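PDB 3SHP: putative acetyltransferase Sthe_0691 from Sphaerobacter thermophilus, which probably transfers an acetyl group from acetyl-CoA to an acceptor that is not established, in the manner of GNAT-type acetyltransferases. Local coordinates for residues P12-R17 with L62-R67; L87-A92 with E104-V109; D97-R102 with E130-A135. One frame throughout, in Å; residues are numbered along the deposited sequence.

Interaction 1 (P12-R17 with L62-R67); sequences PTVYLR and LAIVRR
This is an antiparallel strand pairing, residues 14-17 against 62-66, toward one end of the mixed sheet. Tyr-15 and Val-65 are a hydrogen-bonded pair: Val-65 N sits 2.7 Å from Tyr-15 O, and Tyr-15 N donates to Val-65 O. In the next such pair, Ala-63 N lies almost on the C=O axis of Arg-17, though its N-H points off that line (142°), and the Arg-17 N to Ala-63 O bond is weak at 3.3 Å. Past the strand end, Arg-67 N donates to Thr-13 O at 2.9 Å. Tyr-15 CG takes the crowded position between backbone N and carbonyl carbon (chi1 66°), which lays the ring over Val-65, in CH-pi contact with Val-65 CB 3.9 Å from the Tyr-15 ring centroid; Arg-67 CG comes in at the ring edge, and Tyr-15 OH is hydrogen-bonded to Glu-70. Arg-17 turns a guanidinium face to Val-65 CG2 and Ala-63 CB, while its NH1 forms a salt bridge with Asp-23. On the other face, Ile-64 CG2 touches Val-14 CB at 3.8 Å, and Ile-64 CG1 meets Leu-16 CD1. Helix 98-116 lies against that face through Leu-101 and Ala-105, with strand 9-10 flanking 14-17 and strand 72-80 flanking 62-66.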
ATOM      1  N   PRO A  12      28.319  30.153  12.296  1.00 30.28           N
ATOM      2  CA  PRO A  12      29.373  30.224  11.260  1.00 31.55           C
ATOM      3  C   PRO A  12      28.960  29.611   9.910  1.00 31.97           C
ATOM      4  O   PRO A  12      29.463  30.037   8.859  1.00 32.95           O
ATOM      5  CB  PRO A  12      30.531  29.411  11.879  1.00 31.96           C
ATOM      6  CG  PRO A  12      30.281  29.479  13.364  1.00 31.76           C
ATOM      7  CD  PRO A  12      28.758  29.376  13.459  1.00 30.28           C
ATOM      8  N   THR A  13      28.030  28.656   9.934  1.00 31.37           N
ATOM      9  CA  THR A  13      27.695  27.891   8.736  1.00 31.85           C
ATOM     10  C   THR A  13      26.244  28.018   8.318  1.00 30.57           C
ATOM     11  O   THR A  13      25.960  28.117   7.120  1.00 31.52           O
ATOM     12  CB  THR A  13      27.992  26.399   8.946  1.00 32.19           C
ATOM     13  OG1 THR A  13      29.313  26.278   9.467  1.00 36.33           O
ATOM     14  CG2 THR A  13      27.957  25.684   7.636  1.00 34.90           C
ATOM     15  N   VAL A  14      25.330  27.968   9.289  1.00 28.57           N
ATOM     16  CA  VAL A  14      23.909  28.024   9.001  1.00 27.49           C
ATOM     17  C   VAL A  14      23.189  29.129   9.777  1.00 26.98           C
ATOM     18  O   VAL A  14      23.686  29.611  10.787  1.00 26.62           O
ATOM     19  CB  VAL A  14      23.202  26.678   9.330  1.00 27.22           C
ATOM     20  CG1 VAL A  14      23.895  25.490   8.586  1.00 26.91           C
ATOM     21  CG2 VAL A  14      23.154  26.462  10.836  1.00 25.13           C
ATOM     22  N   TYR A  15      22.008  29.501   9.304  1.00 26.67           N
ATOM     23  CA  TYR A  15      21.135  30.317  10.107  1.00 27.07           C
ATOM     24  C   TYR A  15      19.742  29.763  10.081  1.00 26.85           C
ATOM     25  O   TYR A  15      19.395  29.000   9.179  1.00 27.12           O
ATOM     26  CB  TYR A  15      21.162  31.785   9.696  1.00 27.43           C
ATOM     27  CG  TYR A  15      20.628  32.130   8.336  1.00 29.11           C
ATOM     28  CD1 TYR A  15      19.308  32.569   8.160  1.00 29.01           C
ATOM     29  CD2 TYR A  15      21.462  32.094   7.228  1.00 30.71           C
ATOM     30  CE1 TYR A  15      18.828  32.919   6.905  1.00 29.19           C
ATOM     31  CE2 TYR A  15      20.999  32.446   5.983  1.00 32.57           C
ATOM     32  CZ  TYR A  15      19.680  32.855   5.824  1.00 32.18           C
ATOM     33  OH  TYR A  15      19.259  33.201   4.545  1.00 34.43           O
ATOM     34  N   LEU A  16      18.982  30.121  11.111  1.00 26.24           N
ATOM     35  CA  LEU A  16      17.615  29.689  11.286  1.00 25.88           C
ATOM     36  C   LEU A  16      16.712  30.886  11.136  1.00 25.69           C
ATOM     37  O   LEU A  16      17.004  31.980  11.643  1.00 25.40           O
ATOM     38  CB  LEU A  16      17.416  29.048  12.672  1.00 25.79           C
ATOM     39  CG  LEU A  16      17.824  27.571  12.851  1.00 26.99           C
ATOM     40  CD1 LEU A  16      19.134  27.217  12.201  1.00 28.05           C
ATOM     41  CD2 LEU A  16      17.922  27.253  14.323  1.00 28.10           C
ATOM     42  N   ARG A  17      15.609  30.666  10.432  1.00 25.45           N
ATOM     43  CA  ARG A  17      14.592  31.687  10.238  1.00 25.40           C
ATOM     44  C   ARG A  17      13.283  30.927  10.041  1.00 24.68           C
ATOM     45  O   ARG A  17      13.303  29.747   9.791  1.00 24.14           O
ATOM     46  CB  ARG A  17      14.906  32.520   8.991  1.00 25.33           C
ATOM     47  CG  ARG A  17      15.130  31.680   7.678  1.00 25.60           C
ATOM     48  CD  ARG A  17      14.724  32.484   6.434  1.00 26.02           C
ATOM     49  NE  ARG A  17      14.979  31.759   5.191  1.00 27.38           N
ATOM     50  CZ  ARG A  17      14.158  30.864   4.629  1.00 29.09           C
ATOM     51  NH1 ARG A  17      12.979  30.553   5.190  1.00 27.19           N
ATOM     52  NH2 ARG A  17      14.526  30.270   3.487  1.00 28.33           N
ATOM     53  N   LEU A  62      11.175  26.186  11.704  1.00 24.20           N
ATOM     54  CA  LEU A  62      12.313  26.989  11.356  1.00 23.45           C
ATOM     55  C   LEU A  62      13.064  26.297  10.222  1.00 23.64           C
ATOM     56  O   LEU A  62      13.302  25.082  10.285  1.00 24.56           O
ATOM     57  CB  LEU A  62      13.237  27.162  12.564  1.00 23.23           C
ATOM     58  CG  LEU A  62      12.673  27.878  13.806  1.00 23.49           C
ATOM     59  CD1 LEU A  62      13.727  27.951  14.890  1.00 22.69           C
ATOM     60  CD2 LEU A  62      12.174  29.297  13.459  1.00 21.42           C
ATOM     61  N   ALA A  63      13.410  27.050   9.185  1.00 22.36           N
ATOM     62  CA  ALA A  63      14.293  26.546   8.155  1.00 22.19           C
ATOM     63  C   ALA A  63      15.722  26.629   8.631  1.00 22.12           C
ATOM     64  O   ALA A  63      16.120  27.609   9.287  1.00 21.56           O
ATOM     65  CB  ALA A  63      14.141  27.379   6.906  1.00 22.14           C
ATOM     66  N   ILE A  64      16.516  25.624   8.296  1.00 22.24           N
ATOM     67  CA  ILE A  64      17.948  25.720   8.556  1.00 22.56           C
ATOM     68  C   ILE A  64      18.584  26.047   7.205  1.00 23.40           C
ATOM     69  O   ILE A  64      18.408  25.300   6.230  1.00 23.22           O
ATOM     70  CB  ILE A  64      18.498  24.420   9.122  1.00 23.07           C
ATOM     71  CG1 ILE A  64      17.747  24.035  10.416  1.00 23.10           C
ATOM     72  CG2 ILE A  64      20.037  24.505   9.315  1.00 23.33           C
ATOM     73  CD1 ILE A  64      18.038  22.579  10.884  1.00 21.60           C
ATOM     74  N   VAL A  65      19.288  27.172   7.131  1.00 23.34           N
ATOM     75  CA  VAL A  65      19.724  27.701   5.842  1.00 24.39           C
ATOM     76  C   VAL A  65      21.237  27.775   5.816  1.00 25.84           C
ATOM     77  O   VAL A  65      21.849  28.373   6.695  1.00 25.79           O
ATOM     78  CB  VAL A  65      19.111  29.117   5.556  1.00 24.58           C
ATOM     79  CG1 VAL A  65      19.544  29.649   4.196  1.00 25.15           C
ATOM     80  CG2 VAL A  65      17.572  29.121   5.677  1.00 22.57           C
ATOM     81  N   ARG A  66      21.848  27.151   4.809  1.00 27.54           N
ATOM     82  CA  ARG A  66      23.291  27.224   4.672  1.00 28.93           C
ATOM     83  C   ARG A  66      23.673  28.581   4.138  1.00 30.23           C
ATOM     84  O   ARG A  66      23.223  28.985   3.071  1.00 30.02           O
ATOM     85  CB  ARG A  66      23.840  26.118   3.767  1.00 28.97           C
ATOM     86  CG  ARG A  66      25.353  26.012   3.794  1.00 28.19           C
ATOM     87  CD  ARG A  66      25.846  24.737   3.155  1.00 30.32           C
ATOM     88  NE  ARG A  66      25.243  24.476   1.839  1.00 30.77           N
ATOM     89  CZ  ARG A  66      25.211  23.283   1.254  1.00 30.39           C
ATOM     90  NH1 ARG A  66      24.645  23.151   0.064  1.00 29.20           N
ATOM     91  NH2 ARG A  66      25.762  22.232   1.848  1.00 29.13           N
ATOM     92  N   ARG A  67      24.507  29.277   4.909  1.00 32.03           N
ATOM     93  CA  ARG A  67      24.978  30.613   4.586  1.00 34.00           C
ATOM     94  C   ARG A  67      25.718  30.719   3.232  1.00 34.67           C
ATOM     95  O   ARG A  67      25.406  31.605   2.434  1.00 33.97           O
ATOM     96  CB  ARG A  67      25.860  31.153   5.738  1.00 35.08           C
ATOM     97  CG  ARG A  67      25.093  31.263   7.124  1.00 37.54           C
ATOM     98  CD  ARG A  67      25.955  31.806   8.249  1.00 42.08           C
ATOM     99  NE  ARG A  67      26.702  32.982   7.812  1.00 48.15           N
ATOM    100  CZ  ARG A  67      27.806  33.452   8.395  1.00 51.98           C
ATOM    101  NH1 ARG A  67      28.311  32.865   9.478  1.00 52.91           N
ATOM    102  NH2 ARG A  67      28.412  34.530   7.890  1.00 54.47           N
TER

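Interaction 2 (L87-A92 with E104-V109)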
ATOM      1  N   LEU A  87      11.049  19.468  20.231  1.00 22.83           N
ATOM      2  CA  LEU A  87      11.573  19.669  18.883  1.00 22.58           C
ATOM      3  C   LEU A  87      12.332  18.495  18.303  1.00 21.92           C
ATOM      4  O   LEU A  87      12.877  17.652  19.025  1.00 21.82           O
ATOM      5  CB  LEU A  87      12.470  20.892  18.813  1.00 22.87           C
ATOM      6  CG  LEU A  87      13.626  20.990  19.779  1.00 25.36           C
ATOM      7  CD1 LEU A  87      14.802  21.634  19.071  1.00 28.17           C
ATOM      8  CD2 LEU A  87      13.200  21.814  21.012  1.00 27.15           C
ATOM      9  N   ARG A  88      12.357  18.468  16.986  1.00 21.29           N
ATOM     10  CA  ARG A  88      13.079  17.463  16.237  1.00 22.58           C
ATOM     11  C   ARG A  88      13.575  18.118  14.954  1.00 22.57           C
ATOM     12  O   ARG A  88      13.064  19.164  14.544  1.00 22.94           O
ATOM     13  CB  ARG A  88      12.176  16.239  15.954  1.00 22.77           C
ATOM     14  CG  ARG A  88      11.117  16.358  14.833  1.00 23.89           C
ATOM     15  CD  ARG A  88      10.623  14.936  14.327  1.00 23.49           C
ATOM     16  NE  ARG A  88      10.024  14.148  15.416  1.00 24.58           N
ATOM     17  CZ  ARG A  88       8.746  14.223  15.799  1.00 24.55           C
ATOM     18  NH1 ARG A  88       8.312  13.497  16.832  1.00 22.55           N
ATOM     19  NH2 ARG A  88       7.894  15.026  15.156  1.00 23.76           N
ATOM     20  N   PHE A  89      14.575  17.524  14.335  1.00 22.58           N
ATOM     21  CA  PHE A  89      15.190  18.103  13.148  1.00 23.25           C
ATOM     22  C   PHE A  89      14.961  17.156  11.991  1.00 23.58           C
ATOM     23  O   PHE A  89      14.940  15.937  12.186  1.00 23.87           O
ATOM     24  CB  PHE A  89      16.702  18.278  13.351  1.00 22.70           C
ATOM     25  CG  PHE A  89      17.059  19.199  14.486  1.00 24.37           C
ATOM     26  CD1 PHE A  89      17.202  20.562  14.274  1.00 24.92           C
ATOM     27  CD2 PHE A  89      17.238  18.699  15.768  1.00 25.50           C
ATOM     28  CE1 PHE A  89      17.530  21.420  15.318  1.00 26.48           C
ATOM     29  CE2 PHE A  89      17.555  19.548  16.829  1.00 28.23           C
ATOM     30  CZ  PHE A  89      17.713  20.918  16.601  1.00 27.59           C
ATOM     31  N   HIS A  90      14.803  17.718  10.799  1.00 24.20           N
ATOM     32  CA  HIS A  90      14.672  16.947   9.574  1.00 25.25           C
ATOM     33  C   HIS A  90      15.718  17.525   8.633  1.00 25.28           C
ATOM     34  O   HIS A  90      15.569  18.655   8.196  1.00 26.05           O
ATOM     35  CB  HIS A  90      13.288  17.126   8.946  1.00 25.58           C
ATOM     36  CG  HIS A  90      12.151  16.662   9.801  1.00 27.84           C
ATOM     37  ND1 HIS A  90      11.730  15.347   9.833  1.00 30.93           N
ATOM     38  CD2 HIS A  90      11.330  17.340  10.641  1.00 29.01           C
ATOM     39  CE1 HIS A  90      10.709  15.234  10.666  1.00 30.36           C
ATOM     40  NE2 HIS A  90      10.442  16.430  11.163  1.00 29.40           N
HETATM   41  N   MSE A  91      16.778  16.781   8.335  1.00 25.20           N
HETATM   42  CA  MSE A  91      17.848  17.306   7.457  1.00 25.58           C
HETATM   43  C   MSE A  91      17.663  16.786   6.034  1.00 26.07           C
HETATM   44  O   MSE A  91      17.136  15.699   5.853  1.00 26.55           O
HETATM   45  CB  MSE A  91      19.235  16.910   7.981  1.00 24.70           C
HETATM   46  CG  MSE A  91      19.423  17.240   9.462  1.00 24.52           C
HETATM   47 SE   MSE A  91      19.165  19.135   9.864  0.75 20.52          SE
HETATM   48  CE  MSE A  91      20.705  19.799   8.922  1.00 20.06           C
ATOM     49  N   ALA A  92      18.084  17.554   5.031  1.00 26.63           N
ATOM     50  CA  ALA A  92      17.976  17.094   3.652  1.00 28.00           C
ATOM     51  C   ALA A  92      18.818  15.834   3.470  1.00 29.04           C
ATOM     52  O   ALA A  92      19.932  15.755   3.963  1.00 28.36           O
ATOM     53  CB  ALA A  92      18.400  18.175   2.665  1.00 27.30           C
ATOM     54  N   GLU A 104      25.020  22.357  14.732  1.00 26.34           N
ATOM     55  CA  GLU A 104      25.098  23.818  14.772  1.00 26.78           C
ATOM     56  C   GLU A 104      23.699  24.401  14.973  1.00 25.88           C
ATOM     57  O   GLU A 104      23.518  25.297  15.773  1.00 25.80           O
ATOM     58  CB  GLU A 104      25.767  24.394  13.515  1.00 26.60           C
ATOM     59  CG  GLU A 104      25.899  25.913  13.586  1.00 29.28           C
ATOM     60  CD  GLU A 104      26.804  26.499  12.509  1.00 31.35           C
ATOM     61  OE1 GLU A 104      27.915  25.965  12.290  1.00 35.15           O
ATOM     62  OE2 GLU A 104      26.412  27.503  11.881  1.00 30.02           O
ATOM     63  N   ALA A 105      22.714  23.862  14.259  1.00 25.51           N
ATOM     64  CA  ALA A 105      21.338  24.326  14.378  1.00 25.03           C
ATOM     65  C   ALA A 105      20.833  24.165  15.820  1.00 24.92           C
ATOM     66  O   ALA A 105      20.118  25.023  16.332  1.00 24.46           O
ATOM     67  CB  ALA A 105      20.440  23.573  13.426  1.00 24.08           C
ATOM     68  N   LEU A 106      21.195  23.062  16.465  1.00 25.34           N
ATOM     69  CA  LEU A 106      20.788  22.836  17.850  1.00 25.85           C
ATOM     70  C   LEU A 106      21.470  23.846  18.779  1.00 26.65           C
ATOM     71  O   LEU A 106      20.830  24.374  19.705  1.00 26.57           O
ATOM     72  CB  LEU A 106      21.090  21.405  18.289  1.00 25.74           C
ATOM     73  CG  LEU A 106      20.677  21.026  19.731  1.00 27.16           C
ATOM     74  CD1 LEU A 106      19.215  21.374  19.995  1.00 28.85           C
ATOM     75  CD2 LEU A 106      20.859  19.542  19.946  1.00 28.53           C
ATOM     76  N   GLU A 107      22.754  24.121  18.532  1.00 26.95           N
ATOM     77  CA  GLU A 107      23.474  25.156  19.291  1.00 28.09           C
ATOM     78  C   GLU A 107      22.777  26.502  19.216  1.00 27.58           C
ATOM     79  O   GLU A 107      22.760  27.246  20.193  1.00 27.68           O
ATOM     80  CB  GLU A 107      24.912  25.330  18.787  1.00 29.02           C
ATOM     81  CG  GLU A 107      25.818  24.163  19.105  1.00 33.87           C
ATOM     82  CD  GLU A 107      27.236  24.321  18.554  1.00 39.92           C
ATOM     83  OE1 GLU A 107      27.459  25.084  17.578  1.00 42.59           O
ATOM     84  OE2 GLU A 107      28.134  23.653  19.107  1.00 43.36           O
ATOM     85  N   LEU A 108      22.233  26.818  18.048  1.00 26.97           N
ATOM     86  CA  LEU A 108      21.579  28.097  17.808  1.00 27.29           C
ATOM     87  C   LEU A 108      20.220  28.182  18.455  1.00 27.76           C
ATOM     88  O   LEU A 108      19.907  29.194  19.062  1.00 27.84           O
ATOM     89  CB  LEU A 108      21.443  28.382  16.302  1.00 26.86           C
ATOM     90  CG  LEU A 108      22.784  28.359  15.537  1.00 26.50           C
ATOM     91  CD1 LEU A 108      22.556  28.663  14.083  1.00 26.41           C
ATOM     92  CD2 LEU A 108      23.811  29.323  16.144  1.00 24.83           C
ATOM     93  N   VAL A 109      19.415  27.134  18.316  1.00 28.22           N
ATOM     94  CA  VAL A 109      18.008  27.202  18.708  1.00 29.44           C
ATOM     95  C   VAL A 109      17.808  27.105  20.234  1.00 30.62           C
ATOM     96  O   VAL A 109      16.905  27.733  20.762  1.00 31.17           O
ATOM     97  CB  VAL A 109      17.135  26.146  17.946  1.00 29.32           C
ATOM     98  CG1 VAL A 109      17.304  24.770  18.531  1.00 28.72           C
ATOM     99  CG2 VAL A 109      15.659  26.533  17.982  1.00 29.44           C
TER
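Glu-104 OE2 is the best-held polar atom, gripped by two backbone N-H groups, those of Thr-13 and Val-14; this ties the helix to a neighbouring loop and strand. The contact itself is apolar. Strand 87-91 and helix 104-109 belong to a beta-alpha-beta crossover, their short axes running 145° apart and 10.5 Å from each other at closest. Phe-89 spans most of that gap. Its CG lies anti to the carbonyl carbon (chi1 -61°), and the side chain crosses that of Leu-106 at about a right angle and brings CZ, at the ring edge, to the helix. Phe-89 CZ touches Leu-106 CD1 at 3.7 Å and Val-109 CG1 at 4.3 Å, both near the ring plane, while Ala-105 CB approaches Phe-89 CE1 obliquely at 4.1 Å. One step along the same side of the strand, Leu-87 CD1 meets Val-109 CG1 tip to tip at 4.0 Å. Cys-76 of the adjacent strand 72-80 and Ile-64 of strand 58-66 beyond it also pack on Phe-89. An alanine in place of Phe-89 would remove the ring and would probably loosen the packing of Ala-105, Leu-106 and Val-109 against the strand. With no hydrogen bond across the two segments, fit and burial of hydrocarbon alone join them directly.

Interaction 3 (D97-R102 with E130-A135); sequences DADVLR and EQRTLA
Arg-102 carries much of this contact between the first turns of helices 98-116 and 131-139, whose short axes run 17° apart. Its CB, and then its CG, pass beside Thr-133 OG1, and CD lies near both Thr-133 OG1 and CG2. A bend at chi3 turns the NE edge of the guanidinium to Thr-133. Its NE donates to Thr-133 OG1 at 3.0 Å, almost straight and in the guanidinium plane. At the same edge, NH2 forms a salt bridge with Asp-99 OD1 at 3.0 Å. The carboxylate of Glu-130 stacks on one guanidinium face, planes 16° apart, with Glu-130 CD 3.4 Å above the Arg-102 plane. NH1 is 3.5 Å from Glu-130 OE1, an attraction of charges with no N-H aimed at the oxygen. Glu-130 is better held by Ala-127 N, by Arg-154 and by Lys-47 of the second subunit. Asp-99, Arg-102 and Glu-130 thus form a salt-bridge network between the helix starts.

Asp-99 OD1 accepts three donors, all from above the carboxylate plane: Arg-102 NH2, Thr-133 N and Thr-133 OG1. Thr-133 OG1 is 2.6 Å from Asp-99 OD1 and relays between the arginine and the carboxylate. Asp-99 OD2 uses its syn lone pair for Arg-132 N at 2.9 Å. Val-100 CG2 packs on Arg-132 CD. With several donors on its carboxylate, two of them first-turn N-H groups of helix 131-139, Asp-99 would be expected to stay ionised.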
ATOM      1  N   ASP A  97      27.177  15.897   5.002  1.00 44.46           N
ATOM      2  CA  ASP A  97      27.388  15.646   6.426  1.00 43.89           C
ATOM      3  C   ASP A  97      26.304  16.388   7.228  1.00 40.99           C
ATOM      4  O   ASP A  97      26.497  17.487   7.730  1.00 40.61           O
ATOM      5  CB  ASP A  97      28.796  16.103   6.846  1.00 45.40           C
ATOM      6  CG  ASP A  97      29.168  15.698   8.297  1.00 49.24           C
ATOM      7  OD1 ASP A  97      28.281  15.262   9.098  1.00 51.96           O
ATOM      8  OD2 ASP A  97      30.382  15.832   8.630  1.00 53.52           O
ATOM      9  N   ALA A  98      25.152  15.760   7.315  1.00 37.67           N
ATOM     10  CA  ALA A  98      24.022  16.369   7.916  1.00 34.60           C
ATOM     11  C   ALA A  98      24.275  16.676   9.406  1.00 32.83           C
ATOM     12  O   ALA A  98      23.799  17.689   9.920  1.00 31.37           O
ATOM     13  CB  ALA A  98      22.837  15.482   7.723  1.00 33.76           C
ATOM     14  N   ASP A  99      25.069  15.836  10.070  1.00 31.49           N
ATOM     15  CA  ASP A  99      25.243  15.909  11.523  1.00 30.80           C
ATOM     16  C   ASP A  99      25.908  17.210  11.983  1.00 30.60           C
ATOM     17  O   ASP A  99      25.510  17.756  13.015  1.00 29.81           O
ATOM     18  CB  ASP A  99      26.025  14.685  12.024  1.00 31.21           C
ATOM     19  CG  ASP A  99      25.984  14.526  13.552  1.00 32.14           C
ATOM     20  OD1 ASP A  99      24.954  14.815  14.216  1.00 29.64           O
ATOM     21  OD2 ASP A  99      27.008  14.072  14.079  1.00 36.25           O
ATOM     22  N   VAL A 100      26.912  17.691  11.234  1.00 30.45           N
ATOM     23  CA  VAL A 100      27.622  18.950  11.591  1.00 30.66           C
ATOM     24  C   VAL A 100      26.650  20.134  11.556  1.00 28.81           C
ATOM     25  O   VAL A 100      26.675  21.004  12.422  1.00 28.41           O
ATOM     26  CB  VAL A 100      28.831  19.274  10.626  1.00 31.59           C
ATOM     27  CG1 VAL A 100      29.577  20.552  11.064  1.00 34.09           C
ATOM     28  CG2 VAL A 100      29.835  18.143  10.570  1.00 33.83           C
ATOM     29  N   LEU A 101      25.790  20.142  10.544  1.00 27.53           N
ATOM     30  CA  LEU A 101      24.860  21.240  10.344  1.00 26.92           C
ATOM     31  C   LEU A 101      23.677  21.146  11.316  1.00 25.89           C
ATOM     32  O   LEU A 101      23.251  22.165  11.857  1.00 26.38           O
ATOM     33  CB  LEU A 101      24.373  21.279   8.885  1.00 27.06           C
ATOM     34  CG  LEU A 101      25.471  21.442   7.812  1.00 27.88           C
ATOM     35  CD1 LEU A 101      24.881  21.501   6.433  1.00 29.97           C
ATOM     36  CD2 LEU A 101      26.241  22.679   8.021  1.00 26.82           C
ATOM     37  N   ARG A 102      23.144  19.945  11.533  1.00 24.72           N
ATOM     38  CA  ARG A 102      22.164  19.712  12.611  1.00 24.64           C
ATOM     39  C   ARG A 102      22.667  20.149  13.988  1.00 24.37           C
ATOM     40  O   ARG A 102      21.950  20.795  14.736  1.00 24.06           O
ATOM     41  CB  ARG A 102      21.752  18.234  12.694  1.00 24.90           C
ATOM     42  CG  ARG A 102      20.456  18.012  13.538  1.00 25.45           C
ATOM     43  CD  ARG A 102      20.043  16.538  13.597  1.00 25.32           C
ATOM     44  NE  ARG A 102      21.226  15.707  13.478  1.00 29.33           N
ATOM     45  CZ  ARG A 102      21.420  14.807  12.514  1.00 30.08           C
ATOM     46  NH1 ARG A 102      20.469  14.554  11.619  1.00 30.64           N
ATOM     47  NH2 ARG A 102      22.564  14.144  12.473  1.00 29.78           N
ATOM     48  N   GLU A 130      24.051  10.135  16.298  1.00 27.55           N
ATOM     49  CA  GLU A 130      24.267  11.522  15.892  1.00 28.97           C
ATOM     50  C   GLU A 130      25.264  12.246  16.802  1.00 29.82           C
ATOM     51  O   GLU A 130      24.900  13.125  17.585  1.00 30.41           O
ATOM     52  CB  GLU A 130      22.927  12.254  15.706  1.00 28.21           C
ATOM     53  CG  GLU A 130      22.214  11.745  14.460  1.00 28.13           C
ATOM     54  CD  GLU A 130      20.699  12.017  14.392  1.00 29.45           C
ATOM     55  OE1 GLU A 130      20.101  11.583  13.370  1.00 28.28           O
ATOM     56  OE2 GLU A 130      20.105  12.647  15.313  1.00 28.84           O
ATOM     57  N   GLN A 131      26.530  11.869  16.647  1.00 31.42           N
ATOM     58  CA  GLN A 131      27.635  12.262  17.547  1.00 33.67           C
ATOM     59  C   GLN A 131      27.720  13.741  17.884  1.00 32.76           C
ATOM     60  O   GLN A 131      27.732  14.139  19.046  1.00 32.43           O
ATOM     61  CB  GLN A 131      28.979  11.851  16.938  1.00 34.81           C
ATOM     62  CG  GLN A 131      29.721  10.819  17.719  1.00 40.68           C
ATOM     63  CD  GLN A 131      31.228  10.810  17.390  1.00 48.24           C
ATOM     64  OE1 GLN A 131      31.638  10.975  16.221  1.00 49.97           O
ATOM     65  NE2 GLN A 131      32.057  10.619  18.427  1.00 50.64           N
ATOM     66  N   ARG A 132      27.825  14.545  16.838  1.00 32.55           N
ATOM     67  CA  ARG A 132      27.969  15.972  16.990  1.00 32.32           C
ATOM     68  C   ARG A 132      26.717  16.594  17.585  1.00 30.83           C
ATOM     69  O   ARG A 132      26.808  17.451  18.454  1.00 31.28           O
ATOM     70  CB  ARG A 132      28.323  16.591  15.649  1.00 33.23           C
ATOM     71  CG  ARG A 132      29.669  16.101  15.157  1.00 37.52           C
ATOM     72  CD  ARG A 132      29.994  16.668  13.816  1.00 43.96           C
ATOM     73  NE  ARG A 132      31.092  15.944  13.175  1.00 51.07           N
ATOM     74  CZ  ARG A 132      32.389  16.206  13.363  1.00 54.76           C
ATOM     75  NH1 ARG A 132      32.781  17.168  14.200  1.00 55.34           N
ATOM     76  NH2 ARG A 132      33.306  15.492  12.715  1.00 57.32           N
ATOM     77  N   THR A 133      25.549  16.151  17.132  1.00 28.71           N
ATOM     78  CA  THR A 133      24.288  16.642  17.681  1.00 26.94           C
ATOM     79  C   THR A 133      24.156  16.263  19.173  1.00 27.06           C
ATOM     80  O   THR A 133      23.755  17.080  19.998  1.00 26.58           O
ATOM     81  CB  THR A 133      23.087  16.145  16.837  1.00 26.20           C
ATOM     82  OG1 THR A 133      23.326  16.463  15.454  1.00 24.79           O
ATOM     83  CG2 THR A 133      21.786  16.803  17.283  1.00 23.85           C
ATOM     84  N   LEU A 134      24.524  15.037  19.527  1.00 27.31           N
ATOM     85  CA  LEU A 134      24.544  14.663  20.948  1.00 27.86           C
ATOM     86  C   LEU A 134      25.472  15.598  21.738  1.00 29.01           C
ATOM     87  O   LEU A 134      25.113  16.070  22.834  1.00 28.44           O
ATOM     88  CB  LEU A 134      24.986  13.213  21.124  1.00 26.98           C
ATOM     89  CG  LEU A 134      23.990  12.188  20.569  1.00 25.47           C
ATOM     90  CD1 LEU A 134      24.674  10.839  20.530  1.00 25.23           C
ATOM     91  CD2 LEU A 134      22.698  12.138  21.419  1.00 20.94           C
ATOM     92  N   ALA A 135      26.655  15.873  21.175  1.00 30.03           N
ATOM     93  CA  ALA A 135      27.619  16.720  21.877  1.00 30.79           C
ATOM     94  C   ALA A 135      27.090  18.144  22.005  1.00 31.22           C
ATOM     95  O   ALA A 135      27.287  18.784  23.042  1.00 31.29           O
ATOM     96  CB  ALA A 135      28.974  16.689  21.195  1.00 30.98           C
TER
HETATM   97  O   HOH W   1      29.815  13.942  12.010  1.00 57.39           O

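Helix 98-116 connects all three contacts. Besides the Glu-104 tie, its Leu-108 CD1, in interaction 2, packs 3.6 Å from Val-14 O of interaction 1, while Leu-101 CD2 of interaction 3 packs 3.5 Å from Thr-13 CG2. Interactions 2 and 3, centres 9 Å apart, share the helix on successive turns: Phe-89 CG touches Arg-102 CG at 3.7 Å, and the selenomethionine Met-91 CE lies 3.6 Å from Arg-102 N. Sheet pairing thus leads through an apolar layer to a charged helix pair. The bound meso-tartrate, in a pocket with Phe-35, Arg-58 and Trp-59, is about 11 Å from the side chain of Leu-62 and about 13 Å from that of Leu-87.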